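Local atomic coordinates of probable succinyl-CoA:3-ketoacid coenzyme A transferase subunit B (Bacillus subtilis, PDB entry 3CDK), a protein that probably catalyses the transfer of coenzyme A from succinyl-CoA to a 3-oxo acid, yielding a 3-oxoacyl-CoA and succinate. Residues Glu18-Asp21 with Gly22-Val25; Tyr59-Glu62 with Gly63-Asp66; Ser88-Ser91 with Phe92-Ile95. All blocks are in the same frame, centred on the assembly; numbering follows the deposited sequence.

The three contacts follow one another along the chain, all in the coenzyme A transferase fold, and none touches another. Contact 3, on helix 88-96, lies nearest the predicted active-site residue Glu50: the side chain of Phe92 is about 4 Å from that of Glu50. Contact 1, the turn leading into strand 24-27, is more distant, with the side chain of Val25 about 11 Å from that of Glu50. The centres of contacts 1 and 3 are about 19 Å apart, their nearest atoms about 6 Å. Contact 2 is an outlying surface turn, with its centre about 26 Å from that of contact 1 and about 27 Å from that of contact 3. It meets another subunit and lies away from the active site.

Contact 1. Residues Glu18-Asp21 with Gly22-Val25; sequences EIKD and GMNV
The flat carboxylate of Asp21 stands beside the peptide that leads to Gly22, CG being anti to the backbone N (chi1 -161°), and its OD1 takes a hydrogen bond from the backbone N of His44. The underlying motif is a type II beta turn from Lys20 to Met23, and Gly22 occupies its third position with the positive phi of 92° that such turns use. The closing bond, Met23 N to Lys20 O at 3.3 Å, is weak. The turn reverses the chain after helix 5-16 and delivers it into strand 24-27 of the large mixed sheet, where that strand runs parallel to 46-49 and 102-105.

Met23 carries most of the side-chain contact. Its first torsion sets CG opposite its own carbonyl carbon and 3.3 Å from Lys20 O. From there the extended chain carries the sulfur back towards the residues that precede the reversal, Met23 SD lying 3.7 Å from Glu18 O. The Lys20 and Met23 side chains run alongside each other in the same direction, Lys20 CG 4.0 Å from Met23 CE. Beyond the turn, Ile19 CG1 meets Val25 CG2 at 4.3 Å, and both residues also pack on Leu102. Glu18 directs its carboxylate elsewhere, into salt bridges with Arg14, Arg141 and Arg173. Where the chain enters the turn, Lys20 N gives Met23 SD a weak bond, 3.6 Å long and nearly straight at 163°, the other weak bond besides the one closing the turn.

Contact 2. Residues Tyr59-Glu62 with Gly63-Asp66; sequences YPLE and GTED
Gly63, Thr64 and Pro60 carry this contact, a tight chain reversal held by a hydrogen bond of 2.9 Å from Thr64 N to Leu61 O. Residues Leu61 to Thr64 form a beta turn: the bond joins the first and fourth of them, and the backbone angles of Glu62 and Gly63 are those of type II. Gly63, at the third position, has a positive phi of 107°. Its own N-H faces the side chain of Glu65, forming a bond of 2.7 Å from Gly63 N to Glu65 OE1, which receives it on the syn lone pair. The route of Glu65 explains this second bond. Its CG sits between the backbone N and the carbonyl carbon (chi1 73°), and a further bend at chi2 folds the carboxylate back over the turn.

Thr64 approaches the first limb with its beta carbon: Thr64 CB is 3.3 Å from Leu61 O, and its CG2 reaches Pro60 CB at 4.1 Å. The pyrrolidine ring of Pro60 also meets Glu65, with Pro60 CG 3.5 Å from Glu65 CB, the two side chains crossing at about a right angle. Backbone and side-chain bonds thus tie the turn together while Pro60 packs against its returning limb.

The other carboxylate oxygen, Glu65 OE2, forms a salt bridge with a basic side chain of another subunit, and Asp66 does likewise. The whole turn lies at the surface, in the loop linking the antiparallel strands 53-57 and 78-80, where Pro60 and Glu65 also touch Thr76.

Contact 3. Residues Ser88-Ser91 with Phe92-Ile95; sequences SAES and FAMI
Helix 88-96, which runs close beside the predicted active-site residue Glu50, forms this contact through successive alpha-helical bonds between its first four residues and the next four. The backbone N atoms of Phe92, Ala93, Met94 and Ile95 bond in turn to the carbonyl oxygens of Ser88, Ala89, Glu90 and Ser91. The shortest, Ala93 N to Ala89 O, measures 2.9 Å. The longest is Ile95 N to Ser91 O at 3.3 Å. The repeated four-residue spacing is the evidence for a regular alpha helix.

Side chains add contacts to these backbone carbonyls. Phe92 has CG beside its backbone N (chi1 -71°), which brings the ring edge back along the helix: CD2 lies 3.3 Å from Ser88 O, near the ring plane. Ile95 places CG1 3.5 Å from Ser91 O, alongside the last of the four bonds. On another side of the helix Glu90 bends at chi2, bringing OE2 to 3.7 Å from Ala93 CB.

Ser91 OG is hydrogen-bonded to the backbone O of Glu50, while the Phe92 side chain packs on Glu50 itself. A buried hydroxyl is thereby satisfied, and the geometry is consistent with the helix positioning the backbone of Glu50.

Contact 1. Residues Glu18-Asp21 with Gly22-Val25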
ATOM      1  N   GLU B  18      10.413 -26.034  14.141  1.00 48.22           N
ATOM      2  CA  GLU B  18      10.020 -24.681  14.494  1.00 44.84           C
ATOM      3  C   GLU B  18       8.646 -24.318  13.909  1.00 41.64           C
ATOM      4  O   GLU B  18       7.965 -23.393  14.393  1.00 42.82           O
ATOM      5  CB  GLU B  18      11.091 -23.666  14.093  1.00 44.96           C
ATOM      6  CG  GLU B  18      12.497 -23.930  14.654  1.00 44.79           C
ATOM      7  CD  GLU B  18      12.626 -23.718  16.162  1.00 45.90           C
ATOM      8  OE1 GLU B  18      12.336 -22.604  16.641  1.00 45.95           O
ATOM      9  OE2 GLU B  18      13.050 -24.665  16.874  1.00 48.96           O
ATOM     10  N   ILE B  19       8.225 -25.067  12.924  1.00 28.16           N
ATOM     11  CA  ILE B  19       6.943 -24.832  12.309  1.00 28.28           C
ATOM     12  C   ILE B  19       5.805 -25.460  13.120  1.00 29.83           C
ATOM     13  O   ILE B  19       5.671 -26.667  13.186  1.00 38.80           O
ATOM     14  CB  ILE B  19       7.026 -25.371  10.893  1.00 27.13           C
ATOM     15  CG1 ILE B  19       7.964 -24.467  10.088  1.00 25.69           C
ATOM     16  CG2 ILE B  19       5.684 -25.381  10.253  1.00 26.82           C
ATOM     17  CD1 ILE B  19       8.886 -25.215   9.276  1.00 22.34           C
ATOM     18  N   LYS B  20       5.002 -24.639  13.770  1.00 43.45           N
ATOM     19  CA  LYS B  20       3.861 -25.161  14.473  1.00 48.79           C
ATOM     20  C   LYS B  20       2.637 -24.957  13.577  1.00 50.00           C
ATOM     21  O   LYS B  20       2.591 -24.019  12.780  1.00 48.22           O
ATOM     22  CB  LYS B  20       3.719 -24.484  15.847  1.00 51.18           C
ATOM     23  CG  LYS B  20       5.045 -24.015  16.462  1.00 52.93           C
ATOM     24  CD  LYS B  20       5.981 -25.170  16.828  1.00 58.10           C
ATOM     25  CE  LYS B  20       6.204 -25.270  18.329  1.00 62.19           C
ATOM     26  NZ  LYS B  20       5.058 -25.931  19.086  1.00 67.94           N
ATOM     27  N   ASP B  21       1.659 -25.853  13.686  1.00 51.38           N
ATOM     28  CA  ASP B  21       0.454 -25.770  12.857  1.00 51.47           C
ATOM     29  C   ASP B  21      -0.094 -24.327  12.794  1.00 48.95           C
ATOM     30  O   ASP B  21      -0.078 -23.620  13.795  1.00 48.05           O
ATOM     31  CB  ASP B  21      -0.623 -26.733  13.383  1.00 53.24           C
ATOM     32  CG  ASP B  21      -1.705 -27.040  12.334  1.00 56.38           C
ATOM     33  OD1 ASP B  21      -1.661 -26.471  11.221  1.00 59.10           O
ATOM     34  OD2 ASP B  21      -2.602 -27.867  12.608  1.00 61.92           O
ATOM     35  N   GLY B  22      -0.563 -23.900  11.622  1.00 46.78           N
ATOM     36  CA  GLY B  22      -1.298 -22.635  11.499  1.00 44.66           C
ATOM     37  C   GLY B  22      -0.439 -21.433  11.168  1.00 42.44           C
ATOM     38  O   GLY B  22      -0.952 -20.406  10.785  1.00 42.00           O
ATOM     39  N   MET B  23       0.877 -21.575  11.316  1.00 41.16           N
ATOM     40  CA  MET B  23       1.847 -20.515  11.012  1.00 39.30           C
ATOM     41  C   MET B  23       1.850 -20.041   9.562  1.00 37.67           C
ATOM     42  O   MET B  23       1.612 -20.803   8.632  1.00 38.38           O
ATOM     43  CB  MET B  23       3.267 -20.976  11.346  1.00 38.44           C
ATOM     44  CG  MET B  23       3.607 -20.931  12.799  1.00 38.94           C
ATOM     45  SD  MET B  23       5.377 -21.103  13.066  1.00 39.87           S
ATOM     46  CE  MET B  23       5.522 -20.415  14.731  1.00 37.80           C
ATOM     47  N   ASN B  24       2.139 -18.775   9.376  1.00 35.52           N
ATOM     48  CA  ASN B  24       2.573 -18.305   8.092  1.00 34.23           C
ATOM     49  C   ASN B  24       4.082 -18.129   8.287  1.00 34.13           C
ATOM     50  O   ASN B  24       4.530 -17.580   9.327  1.00 33.46           O
ATOM     51  CB  ASN B  24       1.863 -16.995   7.702  1.00 34.05           C
ATOM     52  CG  ASN B  24       0.316 -17.134   7.665  1.00 34.54           C
ATOM     53  OD1 ASN B  24      -0.260 -17.569   6.667  1.00 38.30           O
ATOM     54  ND2 ASN B  24      -0.338 -16.744   8.737  1.00 26.89           N
ATOM     55  N   VAL B  25       4.849 -18.629   7.307  1.00 33.79           N
ATOM     56  CA  VAL B  25       6.297 -18.813   7.419  1.00 33.66           C
ATOM     57  C   VAL B  25       6.971 -18.350   6.144  1.00 32.66           C
ATOM     58  O   VAL B  25       6.468 -18.577   5.049  1.00 33.42           O
ATOM     59  CB  VAL B  25       6.678 -20.325   7.608  1.00 34.86           C
ATOM     60  CG1 VAL B  25       8.188 -20.516   7.953  1.00 33.23           C
ATOM     61  CG2 VAL B  25       5.788 -21.014   8.649  1.00 35.41           C
TER

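Contact 2. Residues Tyr59-Glu62 with Gly63-Asp66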
ATOM      1  N   TYR B  59       7.615 -28.182  -6.669  1.00 47.98           N
ATOM      2  CA  TYR B  59       7.928 -27.909  -8.055  1.00 49.62           C
ATOM      3  C   TYR B  59       6.898 -28.544  -8.980  1.00 50.36           C
ATOM      4  O   TYR B  59       6.450 -29.643  -8.733  1.00 51.74           O
ATOM      5  CB  TYR B  59       9.321 -28.416  -8.422  1.00 50.61           C
ATOM      6  CG  TYR B  59      10.411 -27.811  -7.593  1.00 51.29           C
ATOM      7  CD1 TYR B  59      10.210 -26.618  -6.947  1.00 49.25           C
ATOM      8  CD2 TYR B  59      11.662 -28.423  -7.488  1.00 53.62           C
ATOM      9  CE1 TYR B  59      11.181 -26.061  -6.184  1.00 50.13           C
ATOM     10  CE2 TYR B  59      12.675 -27.850  -6.728  1.00 52.12           C
ATOM     11  CZ  TYR B  59      12.416 -26.670  -6.071  1.00 51.50           C
ATOM     12  OH  TYR B  59      13.384 -26.032  -5.304  1.00 52.19           O
ATOM     13  N   PRO B  60       6.562 -27.858 -10.074  1.00 49.97           N
ATOM     14  CA  PRO B  60       5.540 -28.311 -10.975  1.00 51.39           C
ATOM     15  C   PRO B  60       5.986 -29.571 -11.687  1.00 54.62           C
ATOM     16  O   PRO B  60       7.199 -29.826 -11.806  1.00 55.54           O
ATOM     17  CB  PRO B  60       5.437 -27.164 -11.982  1.00 50.80           C
ATOM     18  CG  PRO B  60       6.749 -26.469 -11.916  1.00 48.48           C
ATOM     19  CD  PRO B  60       7.189 -26.596 -10.520  1.00 48.79           C
ATOM     20  N   LEU B  61       5.010 -30.362 -12.134  1.00 56.92           N
ATOM     21  CA  LEU B  61       5.264 -31.467 -13.037  1.00 59.54           C
ATOM     22  C   LEU B  61       6.048 -30.942 -14.246  1.00 59.58           C
ATOM     23  O   LEU B  61       5.757 -29.853 -14.761  1.00 58.55           O
ATOM     24  CB  LEU B  61       3.927 -32.010 -13.536  1.00 60.91           C
ATOM     25  CG  LEU B  61       3.747 -33.443 -14.043  1.00 64.17           C
ATOM     26  CD1 LEU B  61       3.079 -33.411 -15.413  1.00 66.83           C
ATOM     27  CD2 LEU B  61       5.027 -34.272 -14.087  1.00 65.58           C
ATOM     28  N   GLU B  62       7.022 -31.728 -14.698  1.00 61.21           N
ATOM     29  CA  GLU B  62       7.768 -31.428 -15.916  1.00 62.92           C
ATOM     30  C   GLU B  62       6.869 -31.223 -17.137  1.00 63.80           C
ATOM     31  O   GLU B  62       6.119 -32.110 -17.528  1.00 65.29           O
ATOM     32  CB  GLU B  62       8.804 -32.517 -16.203  1.00 64.07           C
ATOM     33  CG  GLU B  62       9.886 -32.063 -17.182  1.00 66.27           C
ATOM     34  CD  GLU B  62      10.784 -33.178 -17.630  1.00 69.79           C
ATOM     35  OE1 GLU B  62      11.903 -33.293 -17.096  1.00 70.65           O
ATOM     36  OE2 GLU B  62      10.371 -33.949 -18.515  1.00 73.95           O
ATOM     37  N   GLY B  63       6.972 -30.045 -17.738  1.00 63.04           N
ATOM     38  CA  GLY B  63       6.123 -29.660 -18.856  1.00 62.54           C
ATOM     39  C   GLY B  63       5.082 -28.629 -18.439  1.00 60.81           C
ATOM     40  O   GLY B  63       4.609 -27.856 -19.261  1.00 61.65           O
ATOM     41  N   THR B  64       4.755 -28.599 -17.156  1.00 58.21           N
ATOM     42  CA  THR B  64       3.660 -27.788 -16.647  1.00 55.96           C
ATOM     43  C   THR B  64       4.136 -26.447 -16.068  1.00 53.25           C
ATOM     44  O   THR B  64       3.352 -25.507 -15.903  1.00 52.54           O
ATOM     45  CB  THR B  64       2.856 -28.643 -15.628  1.00 56.59           C
ATOM     46  OG1 THR B  64       1.845 -29.422 -16.326  1.00 60.33           O
ATOM     47  CG2 THR B  64       2.238 -27.818 -14.531  1.00 54.71           C
ATOM     48  N   GLU B  65       5.435 -26.360 -15.781  1.00 50.81           N
ATOM     49  CA  GLU B  65       6.058 -25.151 -15.239  1.00 47.68           C
ATOM     50  C   GLU B  65       5.639 -23.853 -15.950  1.00 45.89           C
ATOM     51  O   GLU B  65       5.548 -23.803 -17.181  1.00 46.15           O
ATOM     52  CB  GLU B  65       7.590 -25.322 -15.166  1.00 48.01           C
ATOM     53  CG  GLU B  65       8.355 -25.292 -16.487  1.00 50.55           C
ATOM     54  CD  GLU B  65       8.144 -26.517 -17.381  1.00 55.84           C
ATOM     55  OE1 GLU B  65       7.860 -27.631 -16.880  1.00 55.87           O
ATOM     56  OE2 GLU B  65       8.294 -26.362 -18.615  1.00 60.53           O
ATOM     57  N   ASP B  66       5.418 -22.809 -15.157  0.60 43.41           N
ATOM     58  CA  ASP B  66       4.914 -21.541 -15.670  0.60 41.27           C
ATOM     59  C   ASP B  66       5.861 -20.384 -15.327  0.60 39.84           C
ATOM     60  O   ASP B  66       6.345 -20.275 -14.210  0.60 38.55           O
ATOM     61  CB  ASP B  66       3.497 -21.299 -15.125  0.60 40.51           C
ATOM     62  CG  ASP B  66       2.949 -19.929 -15.461  0.60 38.38           C
ATOM     63  OD1 ASP B  66       3.412 -19.278 -16.412  0.60 37.31           O
ATOM     64  OD2 ASP B  66       2.023 -19.505 -14.758  0.60 36.46           O
TER

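Contact 3. Residues Ser88-Ser91 with Phe92-Ile95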
ATOM      1  N   SER B  88       4.472  -6.213  -4.486  1.00 29.53           N
ATOM      2  CA  SER B  88       5.659  -6.252  -3.652  1.00 28.44           C
ATOM      3  C   SER B  88       5.497  -5.393  -2.405  1.00 29.01           C
ATOM      4  O   SER B  88       5.969  -5.751  -1.319  1.00 28.72           O
ATOM      5  CB  SER B  88       6.859  -5.849  -4.479  1.00 28.34           C
ATOM      6  OG  SER B  88       7.100  -6.824  -5.484  1.00 25.08           O
ATOM      7  N   ALA B  89       4.759  -4.291  -2.545  1.00 30.15           N
ATOM      8  CA  ALA B  89       4.577  -3.347  -1.430  1.00 30.03           C
ATOM      9  C   ALA B  89       3.670  -3.994  -0.400  1.00 30.26           C
ATOM     10  O   ALA B  89       3.893  -3.829   0.797  1.00 28.95           O
ATOM     11  CB  ALA B  89       4.008  -2.051  -1.906  1.00 29.38           C
ATOM     12  N   GLU B  90       2.653  -4.724  -0.890  1.00 30.85           N
ATOM     13  CA  GLU B  90       1.801  -5.558  -0.030  1.00 31.62           C
ATOM     14  C   GLU B  90       2.633  -6.616   0.656  1.00 29.82           C
ATOM     15  O   GLU B  90       2.439  -6.881   1.833  1.00 30.33           O
ATOM     16  CB  GLU B  90       0.672  -6.256  -0.802  1.00 32.07           C
ATOM     17  CG  GLU B  90      -0.677  -5.579  -0.722  1.00 39.50           C
ATOM     18  CD  GLU B  90      -1.252  -5.566   0.694  1.00 45.89           C
ATOM     19  OE1 GLU B  90      -2.261  -6.256   0.948  1.00 48.98           O
ATOM     20  OE2 GLU B  90      -0.691  -4.866   1.557  1.00 48.08           O
ATOM     21  N   SER B  91       3.560  -7.215  -0.086  1.00 28.16           N
ATOM     22  CA  SER B  91       4.255  -8.370   0.407  1.00 26.81           C
ATOM     23  C   SER B  91       5.059  -7.972   1.623  1.00 26.48           C
ATOM     24  O   SER B  91       5.060  -8.698   2.630  1.00 26.42           O
ATOM     25  CB  SER B  91       5.159  -8.983  -0.649  1.00 26.66           C
ATOM     26  OG  SER B  91       5.559 -10.268  -0.206  1.00 25.91           O
ATOM     27  N   PHE B  92       5.701  -6.807   1.546  1.00 25.64           N
ATOM     28  CA  PHE B  92       6.516  -6.343   2.650  1.00 25.42           C
ATOM     29  C   PHE B  92       5.727  -5.629   3.727  1.00 26.30           C
ATOM     30  O   PHE B  92       6.148  -5.603   4.902  1.00 26.87           O
ATOM     31  CB  PHE B  92       7.746  -5.594   2.155  1.00 24.63           C
ATOM     32  CG  PHE B  92       8.748  -6.507   1.529  1.00 24.87           C
ATOM     33  CD1 PHE B  92       9.674  -7.202   2.319  1.00 24.16           C
ATOM     34  CD2 PHE B  92       8.738  -6.749   0.134  1.00 25.34           C
ATOM     35  CE1 PHE B  92      10.596  -8.112   1.724  1.00 23.02           C
ATOM     36  CE2 PHE B  92       9.674  -7.639  -0.472  1.00 20.75           C
ATOM     37  CZ  PHE B  92      10.579  -8.322   0.319  1.00 22.24           C
ATOM     38  N   ALA B  93       4.567  -5.102   3.353  1.00 26.95           N
ATOM     39  CA  ALA B  93       3.549  -4.786   4.349  1.00 28.43           C
ATOM     40  C   ALA B  93       3.312  -6.002   5.265  1.00 28.57           C
ATOM     41  O   ALA B  93       3.309  -5.848   6.469  1.00 29.26           O
ATOM     42  CB  ALA B  93       2.231  -4.311   3.709  1.00 28.32           C
ATOM     43  N   MET B  94       3.139  -7.200   4.721  1.00 27.94           N
ATOM     44  CA  MET B  94       3.004  -8.375   5.599  1.00 28.98           C
ATOM     45  C   MET B  94       4.243  -8.599   6.481  1.00 28.00           C
ATOM     46  O   MET B  94       4.132  -8.903   7.677  1.00 28.83           O
ATOM     47  CB  MET B  94       2.729  -9.674   4.812  1.00 28.70           C
ATOM     48  CG  MET B  94       1.559  -9.644   3.920  1.00 30.57           C
ATOM     49  SD  MET B  94       1.355 -11.147   2.923  1.00 34.25           S
ATOM     50  CE  MET B  94       2.162 -12.261   4.047  1.00 32.35           C
ATOM     51  N   ILE B  95       5.419  -8.511   5.869  1.00 26.58           N
ATOM     52  CA  ILE B  95       6.664  -8.884   6.527  1.00 24.99           C
ATOM     53  C   ILE B  95       7.000  -7.839   7.566  1.00 25.95           C
ATOM     54  O   ILE B  95       7.164  -8.181   8.743  1.00 26.81           O
ATOM     55  CB  ILE B  95       7.806  -9.013   5.494  1.00 24.69           C
ATOM     56  CG1 ILE B  95       7.518 -10.214   4.562  1.00 24.65           C
ATOM     57  CG2 ILE B  95       9.150  -9.056   6.211  1.00 20.94           C
ATOM     58  CD1 ILE B  95       8.482 -10.384   3.358  1.00 20.28           C
TER